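Long-range contacts in protein (thymidylate synthase) (Bacillus subtilis, PDB 1B02), which catalyses the reductive methylation of dUMP to dTMP, using 5,10-methylenetetrahydrofolate as both methyl donor and reductant: residues T40-S45 with I218-V223; C161-Q166 with R179-D184. All coordinates share one frame; numbering follows the deposited sequence.

Contact 1 (T40-S45 with I218-V223). With UFP (5-fluoro-2'-deoxyuridine-5'-monophosphate), chain B.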
ATOM      1  N   THR A  40       6.531  -1.507  19.856  1.00 25.35           N
ATOM      2  CA  THR A  40       5.740  -0.405  19.333  1.00 22.21           C
ATOM      3  C   THR A  40       4.767   0.168  20.350  1.00 23.60           C
ATOM      4  O   THR A  40       4.588  -0.359  21.448  1.00 25.92           O
ATOM      5  CB  THR A  40       4.879  -0.868  18.149  1.00 24.62           C
ATOM      6  OG1 THR A  40       3.835  -1.718  18.644  1.00 16.63           O
ATOM      7  CG2 THR A  40       5.709  -1.649  17.137  1.00 16.58           C
ATOM      8  N   LEU A  41       4.143   1.264  19.946  1.00 22.96           N
ATOM      9  CA  LEU A  41       3.114   1.934  20.720  1.00 21.91           C
ATOM     10  C   LEU A  41       1.986   1.840  19.706  1.00 25.31           C
ATOM     11  O   LEU A  41       2.201   2.136  18.531  1.00 31.30           O
ATOM     12  CB  LEU A  41       3.480   3.395  20.966  1.00 21.00           C
ATOM     13  CG  LEU A  41       4.363   3.713  22.175  1.00 25.16           C
ATOM     14  CD1 LEU A  41       4.244   5.192  22.494  1.00 23.93           C
ATOM     15  CD2 LEU A  41       3.952   2.873  23.375  1.00 24.80           C
ATOM     16  N   SER A  42       0.796   1.418  20.119  1.00 26.84           N
ATOM     17  CA  SER A  42      -0.270   1.291  19.139  1.00 24.78           C
ATOM     18  C   SER A  42      -1.687   1.625  19.570  1.00 26.64           C
ATOM     19  O   SER A  42      -1.979   1.821  20.749  1.00 30.11           O
ATOM     20  CB  SER A  42      -0.253  -0.122  18.554  1.00 19.91           C
ATOM     21  OG  SER A  42      -0.516  -1.089  19.554  1.00 16.10           O
ATOM     22  N   VAL A  43      -2.553   1.700  18.564  1.00 24.85           N
ATOM     23  CA  VAL A  43      -3.975   1.960  18.722  1.00 20.07           C
ATOM     24  C   VAL A  43      -4.608   1.032  17.697  1.00 23.21           C
ATOM     25  O   VAL A  43      -3.899   0.467  16.867  1.00 22.42           O
ATOM     26  CB  VAL A  43      -4.341   3.413  18.378  1.00 17.63           C
ATOM     27  CG1 VAL A  43      -3.771   4.348  19.425  1.00  6.00           C
ATOM     28  CG2 VAL A  43      -3.830   3.765  16.996  1.00 21.56           C
ATOM     29  N   ILE A  44      -5.925   0.862  17.744  1.00 30.07           N
ATOM     30  CA  ILE A  44      -6.583  -0.024  16.789  1.00 24.23           C
ATOM     31  C   ILE A  44      -7.736   0.626  16.037  1.00 21.13           C
ATOM     32  O   ILE A  44      -8.336   1.598  16.502  1.00 24.62           O
ATOM     33  CB  ILE A  44      -7.113  -1.301  17.478  1.00 26.98           C
ATOM     34  CG1 ILE A  44      -8.204  -0.938  18.485  1.00 24.19           C
ATOM     35  CG2 ILE A  44      -5.971  -2.037  18.164  1.00 19.60           C
ATOM     36  CD1 ILE A  44      -9.028  -2.125  18.940  1.00 34.19           C
ATOM     37  N   SER A  45      -8.030   0.072  14.866  1.00 15.18           N
ATOM     38  CA  SER A  45      -9.113   0.548  14.016  1.00 17.16           C
ATOM     39  C   SER A  45      -9.051   2.035  13.707  1.00 18.35           C
ATOM     40  O   SER A  45      -9.746   2.839  14.330  1.00 18.48           O
ATOM     41  CB  SER A  45     -10.465   0.225  14.650  1.00 18.50           C
ATOM     42  OG  SER A  45     -11.509   0.385  13.705  1.00 27.92           O
ATOM     43  N   ILE A 218      -7.084   0.727   8.817  1.00 15.44           N
ATOM     44  CA  ILE A 218      -5.959   0.095   9.490  1.00 22.09           C
ATOM     45  C   ILE A 218      -6.406  -0.637  10.748  1.00 16.00           C
ATOM     46  O   ILE A 218      -7.140  -0.088  11.570  1.00 15.21           O
ATOM     47  CB  ILE A 218      -4.885   1.139   9.881  1.00 19.03           C
ATOM     48  CG1 ILE A 218      -4.483   1.965   8.656  1.00 15.34           C
ATOM     49  CG2 ILE A 218      -3.670   0.439  10.458  1.00 10.64           C
ATOM     50  CD1 ILE A 218      -4.180   3.413   8.964  1.00 17.51           C
ATOM     51  N   GLY A 219      -5.968  -1.885  10.881  1.00 15.09           N
ATOM     52  CA  GLY A 219      -6.302  -2.672  12.054  1.00 15.20           C
ATOM     53  C   GLY A 219      -5.365  -2.281  13.185  1.00 15.86           C
ATOM     54  O   GLY A 219      -5.708  -1.442  14.019  1.00 12.13           O
ATOM     55  N   ASP A 220      -4.180  -2.888  13.218  1.00 13.04           N
ATOM     56  CA  ASP A 220      -3.190  -2.560  14.239  1.00 13.96           C
ATOM     57  C   ASP A 220      -2.338  -1.393  13.729  1.00 13.57           C
ATOM     58  O   ASP A 220      -1.441  -1.577  12.909  1.00 15.67           O
ATOM     59  CB  ASP A 220      -2.300  -3.768  14.534  1.00 18.27           C
ATOM     60  CG  ASP A 220      -1.539  -3.622  15.839  1.00 23.59           C
ATOM     61  OD1 ASP A 220      -0.682  -2.717  15.929  1.00 18.87           O
ATOM     62  OD2 ASP A 220      -1.801  -4.407  16.775  1.00 28.07           O
ATOM     63  N   CYS A 221      -2.642  -0.195  14.218  1.00 15.21           N
ATOM     64  CA  CYS A 221      -1.949   1.030  13.826  1.00 16.05           C
ATOM     65  C   CYS A 221      -0.859   1.353  14.850  1.00 23.83           C
ATOM     66  O   CYS A 221      -1.141   1.872  15.932  1.00 20.41           O
ATOM     67  CB  CYS A 221      -2.968   2.169  13.747  1.00 13.08           C
ATOM     68  SG  CYS A 221      -2.397   3.660  12.932  1.00 24.70           S
ATOM     69  N   HIS A 222       0.390   1.068  14.495  1.00 24.37           N
ATOM     70  CA  HIS A 222       1.503   1.275  15.412  1.00 21.06           C
ATOM     71  C   HIS A 222       2.657   2.146  14.922  1.00 28.75           C
ATOM     72  O   HIS A 222       2.740   2.521  13.752  1.00 26.45           O
ATOM     73  CB  HIS A 222       2.065  -0.085  15.813  1.00 20.46           C
ATOM     74  CG  HIS A 222       2.458  -0.934  14.643  1.00 12.13           C
ATOM     75  ND1 HIS A 222       1.599  -1.839  14.058  1.00 11.50           N
ATOM     76  CD2 HIS A 222       3.615  -1.007  13.942  1.00 13.36           C
ATOM     77  CE1 HIS A 222       2.210  -2.434  13.049  1.00 13.16           C
ATOM     78  NE2 HIS A 222       3.434  -1.946  12.957  1.00  7.41           N
ATOM     79  N   VAL A 223       3.558   2.439  15.855  1.00 28.47           N
ATOM     80  CA  VAL A 223       4.749   3.239  15.608  1.00 28.03           C
ATOM     81  C   VAL A 223       5.873   2.651  16.460  1.00 27.64           C
ATOM     82  O   VAL A 223       5.794   2.664  17.688  1.00 35.95           O
ATOM     83  CB  VAL A 223       4.529   4.710  16.019  1.00 26.69           C
ATOM     84  CG1 VAL A 223       5.859   5.376  16.312  1.00 32.97           C
ATOM     85  CG2 VAL A 223       3.798   5.458  14.915  1.00 28.69           C
TER
HETATM   86  N1  UFP B 280       3.720  -3.365   7.090  1.00 14.07           N
HETATM   87  C2  UFP B 280       3.055  -2.209   6.612  1.00 16.71           C
HETATM   88  N3  UFP B 280       2.657  -2.104   5.241  1.00 16.68           N
HETATM   89  C4  UFP B 280       2.999  -3.037   4.186  1.00 14.92           C
HETATM   90  C5  UFP B 280       4.114  -4.219   4.466  1.00 14.10           C
HETATM   91  C6  UFP B 280       3.854  -4.627   6.077  1.00 17.98           C
HETATM   92  O2  UFP B 280       3.009  -1.146   7.239  1.00 11.45           O
HETATM   93  O4  UFP B 280       2.381  -3.073   3.111  1.00 27.15           O
HETATM   94  F5  UFP B 280       4.049  -5.260   3.653  1.00 24.76           F
HETATM   95  C1' UFP B 280       4.296  -3.483   8.472  1.00 14.89           C
HETATM   96  C2' UFP B 280       3.325  -3.558   9.635  1.00 18.61           C
HETATM   97  C3' UFP B 280       4.244  -4.259  10.629  1.00 16.71           C
HETATM   98  C4' UFP B 280       5.144  -5.167   9.847  1.00 13.96           C
HETATM   99  O3' UFP B 280       5.003  -3.282  11.315  1.00 18.74           O
HETATM  100  O4' UFP B 280       5.230  -4.587   8.552  1.00 16.40           O
HETATM  101  C5' UFP B 280       4.802  -6.660   9.631  1.00 13.29           C
HETATM  102  O5' UFP B 280       4.872  -7.308  10.941  1.00 27.74           O
HETATM  103  P   UFP B 280       3.613  -8.093  11.479  1.00 21.26           P
HETATM  104  O1P UFP B 280       3.393  -9.229  10.569  1.00 11.20           O
HETATM  105  O2P UFP B 280       2.531  -7.155  11.683  1.00 18.32           O
HETATM  106  O3P UFP B 280       4.161  -8.447  12.926  1.00 20.43           O
HETATM  107  O   HOH W   1       1.865  -3.149  17.399  1.00 22.27           O
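Leu41 and Val223 exchange two backbone hydrogen bonds, Leu41 N to Val223 O at 3.1 Å and Val223 N to Leu41 O at 3.0 Å. Val43 and Cys221 are joined the same way, and Ser45 N donates to Gly219 O at 2.9 Å. Between these pairs, Ser42 faces His222 and Ile44 faces Asp220 as non-hydrogen-bonded pairs. A water extends the polar network on the face carrying Ser42 and His222: it lies 2.7 Å from Thr40 OG1 and donates to Asp220 OD1. That same carboxylate oxygen accepts a hydrogen bond from His222 ND1 at 3.1 Å, met on the anti side but well out of the carboxylate plane (33°). His222 NE2 and UFP O3' share a hydrogen bond of 2.6 Å, in which either could be the donor, near the plane of the ring, so the imidazole is gripped at both nitrogens. Strands 40-50 and 210-224 are antiparallel neighbours in the large mixed sheet of the thymidylate synthase fold, with 40-50 further from the nucleotide. The imidazole leaves the backbone between N and the carbonyl carbon (chi1 55°), which directs it to the nucleotide side; Thr40 CG2 approaches it obliquely, 3.9 Å from His222 CD2, and Ser42 CB packs on His222 CB. On the other face, Val43 CG2 meets Cys221 CB at 3.7 Å, and helix 3-18 packs over both residues through Ile15.

Contact 2 (C161-Q166 with R179-D184). With UFP (5-fluoro-2'-deoxyuridine-5'-monophosphate), chain B; C2F (5-methyl-5,6,7,8-tetrahydrofolic acid), chain C.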
ATOM      1  N   CYS A 161       0.358  -7.275   4.846  1.00  6.71           N
ATOM      2  CA  CYS A 161      -0.073  -6.232   5.768  1.00 17.33           C
ATOM      3  C   CYS A 161      -1.341  -5.609   5.195  1.00 20.55           C
ATOM      4  O   CYS A 161      -2.348  -5.472   5.893  1.00 20.87           O
ATOM      5  CB  CYS A 161       1.017  -5.176   5.921  1.00 15.31           C
ATOM      6  SG  CYS A 161       2.671  -5.855   6.282  1.00 21.14           S
ATOM      7  N   VAL A 162      -1.270  -5.215   3.925  1.00 24.07           N
ATOM      8  CA  VAL A 162      -2.418  -4.664   3.207  1.00 17.63           C
ATOM      9  C   VAL A 162      -2.833  -5.874   2.380  1.00 19.72           C
ATOM     10  O   VAL A 162      -2.293  -6.125   1.304  1.00 24.79           O
ATOM     11  CB  VAL A 162      -2.012  -3.502   2.281  1.00 20.60           C
ATOM     12  CG1 VAL A 162      -3.247  -2.908   1.617  1.00 10.32           C
ATOM     13  CG2 VAL A 162      -1.286  -2.435   3.084  1.00 14.06           C
ATOM     14  N   TYR A 163      -3.791  -6.627   2.909  1.00 21.73           N
ATOM     15  CA  TYR A 163      -4.242  -7.872   2.297  1.00 12.51           C
ATOM     16  C   TYR A 163      -5.531  -7.861   1.487  1.00 14.81           C
ATOM     17  O   TYR A 163      -5.823  -8.833   0.792  1.00 16.43           O
ATOM     18  CB  TYR A 163      -4.381  -8.926   3.396  1.00 14.77           C
ATOM     19  CG  TYR A 163      -5.462  -8.576   4.398  1.00 15.91           C
ATOM     20  CD1 TYR A 163      -5.238  -7.617   5.386  1.00 17.06           C
ATOM     21  CD2 TYR A 163      -6.728  -9.165   4.327  1.00 16.20           C
ATOM     22  CE1 TYR A 163      -6.250  -7.248   6.276  1.00 26.31           C
ATOM     23  CE2 TYR A 163      -7.744  -8.802   5.212  1.00 12.77           C
ATOM     24  CZ  TYR A 163      -7.499  -7.844   6.182  1.00 21.94           C
ATOM     25  OH  TYR A 163      -8.502  -7.476   7.051  1.00 27.59           O
ATOM     26  N   GLU A 164      -6.309  -6.788   1.565  1.00 14.24           N
ATOM     27  CA  GLU A 164      -7.572  -6.766   0.836  1.00 19.48           C
ATOM     28  C   GLU A 164      -8.009  -5.401   0.323  1.00 18.58           C
ATOM     29  O   GLU A 164      -7.585  -4.360   0.827  1.00 19.24           O
ATOM     30  CB  GLU A 164      -8.685  -7.329   1.730  1.00 13.75           C
ATOM     31  CG  GLU A 164      -9.069  -6.386   2.875  1.00 13.35           C
ATOM     32  CD  GLU A 164     -10.237  -6.887   3.704  1.00 21.26           C
ATOM     33  OE1 GLU A 164     -10.961  -7.792   3.236  1.00 28.08           O
ATOM     34  OE2 GLU A 164     -10.430  -6.372   4.825  1.00 20.28           O
ATOM     35  N   THR A 165      -8.870  -5.430  -0.690  1.00 19.11           N
ATOM     36  CA  THR A 165      -9.438  -4.222  -1.280  1.00 22.20           C
ATOM     37  C   THR A 165     -10.845  -4.556  -1.751  1.00 20.15           C
ATOM     38  O   THR A 165     -11.129  -5.694  -2.130  1.00 19.38           O
ATOM     39  CB  THR A 165      -8.644  -3.717  -2.520  1.00 19.86           C
ATOM     40  OG1 THR A 165      -9.042  -4.461  -3.678  1.00 16.01           O
ATOM     41  CG2 THR A 165      -7.149  -3.861  -2.314  1.00 27.49           C
ATOM     42  N   GLN A 166     -11.731  -3.571  -1.698  1.00 19.44           N
ATOM     43  CA  GLN A 166     -13.088  -3.754  -2.184  1.00 19.78           C
ATOM     44  C   GLN A 166     -13.414  -2.549  -3.044  1.00 21.04           C
ATOM     45  O   GLN A 166     -13.200  -1.406  -2.635  1.00 15.30           O
ATOM     46  CB  GLN A 166     -14.101  -3.868  -1.046  1.00 19.77           C
ATOM     47  CG  GLN A 166     -15.358  -4.614  -1.489  1.00 20.33           C
ATOM     48  CD  GLN A 166     -16.465  -4.616  -0.458  1.00 25.12           C
ATOM     49  OE1 GLN A 166     -16.224  -4.467   0.743  1.00 24.07           O
ATOM     50  NE2 GLN A 166     -17.695  -4.790  -0.925  1.00 16.96           N
ATOM     51  N   ARG A 179      -7.741  -2.332   3.197  1.00 11.14           N
ATOM     52  CA  ARG A 179      -7.507  -2.520   4.615  1.00 15.80           C
ATOM     53  C   ARG A 179      -6.148  -3.134   4.919  1.00 19.81           C
ATOM     54  O   ARG A 179      -5.684  -4.047   4.228  1.00  9.07           O
ATOM     55  CB  ARG A 179      -8.614  -3.391   5.218  1.00 22.37           C
ATOM     56  CG  ARG A 179      -8.384  -3.762   6.675  1.00 17.36           C
ATOM     57  CD  ARG A 179      -9.671  -4.159   7.371  1.00 20.46           C
ATOM     58  NE  ARG A 179      -9.577  -3.958   8.815  1.00 13.61           N
ATOM     59  CZ  ARG A 179      -8.972  -4.799   9.648  1.00 15.13           C
ATOM     60  NH1 ARG A 179      -8.400  -5.905   9.183  1.00  5.00           N
ATOM     61  NH2 ARG A 179      -8.930  -4.527  10.945  1.00 11.15           N
ATOM     62  N   ALA A 180      -5.517  -2.605   5.964  1.00 15.74           N
ATOM     63  CA  ALA A 180      -4.229  -3.090   6.426  1.00 16.90           C
ATOM     64  C   ALA A 180      -4.459  -3.675   7.817  1.00 16.67           C
ATOM     65  O   ALA A 180      -4.990  -3.001   8.701  1.00 15.45           O
ATOM     66  CB  ALA A 180      -3.228  -1.941   6.497  1.00 10.18           C
ATOM     67  N   ARG A 181      -4.085  -4.936   8.003  1.00 12.48           N
ATOM     68  CA  ARG A 181      -4.248  -5.585   9.299  1.00 13.33           C
ATOM     69  C   ARG A 181      -3.205  -5.045  10.270  1.00 19.89           C
ATOM     70  O   ARG A 181      -3.449  -4.943  11.476  1.00 18.48           O
ATOM     71  CB  ARG A 181      -4.075  -7.098   9.157  1.00 12.12           C
ATOM     72  CG  ARG A 181      -2.732  -7.508   8.600  1.00 11.29           C
ATOM     73  CD  ARG A 181      -2.290  -8.862   9.116  1.00 12.03           C
ATOM     74  NE  ARG A 181      -1.001  -9.242   8.544  1.00 21.66           N
ATOM     75  CZ  ARG A 181       0.175  -8.973   9.103  1.00 22.45           C
ATOM     76  NH1 ARG A 181       0.233  -8.325  10.258  1.00 15.60           N
ATOM     77  NH2 ARG A 181       1.297  -9.347   8.503  1.00 13.28           N
ATOM     78  N   SER A 182      -2.044  -4.697   9.722  1.00 24.52           N
ATOM     79  CA  SER A 182      -0.922  -4.171  10.491  1.00 18.00           C
ATOM     80  C   SER A 182      -0.262  -3.060   9.678  1.00 19.74           C
ATOM     81  O   SER A 182       0.037  -3.249   8.499  1.00 21.27           O
ATOM     82  CB  SER A 182       0.090  -5.291  10.753  1.00  2.00           C
ATOM     83  OG  SER A 182       1.081  -4.887  11.677  1.00 23.62           O
ATOM     84  N   ASN A 183      -0.030  -1.908  10.299  1.00 20.36           N
ATOM     85  CA  ASN A 183       0.588  -0.795   9.585  1.00 19.86           C
ATOM     86  C   ASN A 183       1.711  -0.086  10.336  1.00 17.90           C
ATOM     87  O   ASN A 183       1.498   0.458  11.421  1.00 15.88           O
ATOM     88  CB  ASN A 183      -0.477   0.239   9.201  1.00 18.82           C
ATOM     89  CG  ASN A 183      -0.413   0.631   7.730  1.00 16.34           C
ATOM     90  OD1 ASN A 183      -0.865   1.707   7.346  1.00 21.19           O
ATOM     91  ND2 ASN A 183       0.144  -0.244   6.904  1.00 10.79           N
ATOM     92  N   ASP A 184       2.904  -0.103   9.741  1.00 21.03           N
ATOM     93  CA  ASP A 184       4.086   0.565  10.289  1.00  9.35           C
ATOM     94  C   ASP A 184       3.941   2.000   9.790  1.00 13.19           C
ATOM     95  O   ASP A 184       4.292   2.314   8.653  1.00 21.47           O
ATOM     96  CB  ASP A 184       5.356  -0.088   9.723  1.00 14.02           C
ATOM     97  CG  ASP A 184       6.631   0.679  10.063  1.00 21.52           C
ATOM     98  OD1 ASP A 184       6.558   1.824  10.566  1.00 10.16           O
ATOM     99  OD2 ASP A 184       7.722   0.122   9.812  1.00 14.66           O
TER
HETATM  100  N1  UFP B 280       3.720  -3.365   7.090  1.00 14.07           N
HETATM  101  C2  UFP B 280       3.055  -2.209   6.612  1.00 16.71           C
HETATM  102  N3  UFP B 280       2.657  -2.104   5.241  1.00 16.68           N
HETATM  103  C4  UFP B 280       2.999  -3.037   4.186  1.00 14.92           C
HETATM  104  C5  UFP B 280       4.114  -4.219   4.466  1.00 14.10           C
HETATM  105  C6  UFP B 280       3.854  -4.627   6.077  1.00 17.98           C
HETATM  106  O2  UFP B 280       3.009  -1.146   7.239  1.00 11.45           O
HETATM  107  O4  UFP B 280       2.381  -3.073   3.111  1.00 27.15           O
HETATM  108  F5  UFP B 280       4.049  -5.260   3.653  1.00 24.76           F
HETATM  109  C1' UFP B 280       4.296  -3.483   8.472  1.00 14.89           C
HETATM  110  C2' UFP B 280       3.325  -3.558   9.635  1.00 18.61           C
HETATM  111  C3' UFP B 280       4.244  -4.259  10.629  1.00 16.71           C
HETATM  112  C4' UFP B 280       5.144  -5.167   9.847  1.00 13.96           C
HETATM  113  O3' UFP B 280       5.003  -3.282  11.315  1.00 18.74           O
HETATM  114  O4' UFP B 280       5.230  -4.587   8.552  1.00 16.40           O
HETATM  115  C5' UFP B 280       4.802  -6.660   9.631  1.00 13.29           C
HETATM  116  O5' UFP B 280       4.872  -7.308  10.941  1.00 27.74           O
HETATM  117  P   UFP B 280       3.613  -8.093  11.479  1.00 21.26           P
HETATM  118  O1P UFP B 280       3.393  -9.229  10.569  1.00 11.20           O
HETATM  119  O2P UFP B 280       2.531  -7.155  11.683  1.00 18.32           O
HETATM  120  O3P UFP B 280       4.161  -8.447  12.926  1.00 20.43           O
HETATM  121  N1  C2F C 281       8.539  -4.398   7.980  1.00 19.48           N
HETATM  122  C2  C2F C 281       8.438  -3.149   8.658  1.00 18.16           C
HETATM  123  NA2 C2F C 281       8.807  -3.003  10.000  1.00 29.06           N
HETATM  124  N3  C2F C 281       7.743  -2.074   8.083  1.00 19.80           N
HETATM  125  C4  C2F C 281       7.192  -2.163   6.736  1.00 14.43           C
HETATM  126  O4  C2F C 281       6.503  -1.289   6.220  1.00 22.88           O
HETATM  127  C4A C2F C 281       7.258  -3.543   6.081  1.00 12.61           C
HETATM  128  N5  C2F C 281       6.825  -3.792   4.689  1.00 16.87           N
HETATM  129  C6  C2F C 281       7.449  -4.782   3.911  1.00 10.50           C
HETATM  130  C7  C2F C 281       7.618  -6.060   4.691  1.00 14.57           C
HETATM  131  N8  C2F C 281       8.046  -5.850   6.093  1.00 16.64           N
HETATM  132  C8A C2F C 281       7.863  -4.626   6.764  1.00 14.58           C
HETATM  133  C9  C2F C 281       8.789  -4.350   3.239  1.00 24.71           C
HETATM  134  N10 C2F C 281       8.508  -2.970   2.655  1.00 23.65           N
HETATM  135  C11 C2F C 281       5.499  -3.376   4.182  1.00 17.68           C
HETATM  136  C12 C2F C 281      10.967   0.493   3.515  1.00 29.27           C
HETATM  137  C13 C2F C 281      11.262  -0.777   4.109  1.00 30.01           C
HETATM  138  C14 C2F C 281      10.453  -1.902   3.891  1.00 31.55           C
HETATM  139  C15 C2F C 281       9.226  -1.782   3.126  1.00 24.96           C
HETATM  140  C16 C2F C 281       8.852  -0.466   2.647  1.00 24.43           C
HETATM  141  C17 C2F C 281       9.710   0.616   2.792  1.00 28.47           C
HETATM  142  C   C2F C 281      11.944   1.679   3.573  1.00 33.01           C
HETATM  143  O   C2F C 281      13.088   1.462   4.065  1.00 38.13           O
HETATM  144  N   C2F C 281      11.443   2.941   3.143  1.00 40.29           N
HETATM  145  CA  C2F C 281      12.496   3.972   3.017  1.00 38.42           C
HETATM  146  CB  C2F C 281      12.803   4.098   1.503  1.00 45.00           C
HETATM  147  CG  C2F C 281      14.086   4.475   0.723  1.00 56.45           C
HETATM  148  CD  C2F C 281      14.144   3.629  -0.608  1.00 60.82           C
HETATM  149  OE1 C2F C 281      14.572   2.440  -0.457  1.00 58.99           O
HETATM  150  OE2 C2F C 281      14.019   4.264  -1.674  1.00 64.77           O
HETATM  151  CT  C2F C 281      11.947   5.226   3.677  1.00 41.21           C
HETATM  152  O1  C2F C 281      10.772   5.492   3.319  1.00 33.06           O
HETATM  153  O2  C2F C 281      12.711   5.839   4.440  1.00 46.61           O
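The segments 161-166 and 179-184 form an antiparallel hairpin pairing, in which Arg179 N donates to Glu164 O at 3.1 Å and Arg181 N to Cys161 O at 2.8 Å, before segment 179-184 turns a corner at Arg181 and Ser182. Tyr163 runs alongside Arg179, its hydroxyl accepting Arg179 NH1 at 2.7 Å in the guanidinium plane, while ring and guanidinium stand 79° apart. Glu164 CG packs on one face of that ring, and Glu164 OE2 touches the aliphatic part of Arg179 at CD. The CB of Arg181 abuts the ring at Tyr163 CE1, and its extended chain carries the guanidinium past Cys161 CA to the phosphate, where NH1 donates a hydrogen bond to UFP O2P and NH2 one to UFP O1P, each at 2.9 Å; NH2 also binds Thr159 O. Ser182 OG donates to UFP O2P at 2.7 Å. Beyond the corner, Asp184 N donates to UFP O2, and Asp184 OD2 accepts N3 of the folate at 2.8 Å. Cys161, the predicted nucleophile, has SG bonded to UFP C6 at 1.7 Å, consistent with the covalent ternary complex that fluorinated dUMP forms in this family, the folate C11 lying within bonding distance of UFP C5.

Contact 1 and contact 2 have centres about 12 Å apart and belong to one sheet, in which strands 210-224 and 173-184 are neighbours. They are stitched together by probable hydrogen bonds from Gly219 N to Ala180 O at 2.6 Å and from Asp220 N to Arg181 O at 2.8 Å, at or beside the corners that both strands turn. His222 CE1 packs 3.0 Å from Ser182 OG, so the imidazole and the phosphate-binding hydroxyl sit side by side. Both contacts reach the nucleotide: 218-223 takes the sugar, while 161-166 takes the base, and 179-184 the phosphate and the base O2. Along the chain, contact 2 lies within the loop closed by contact 1.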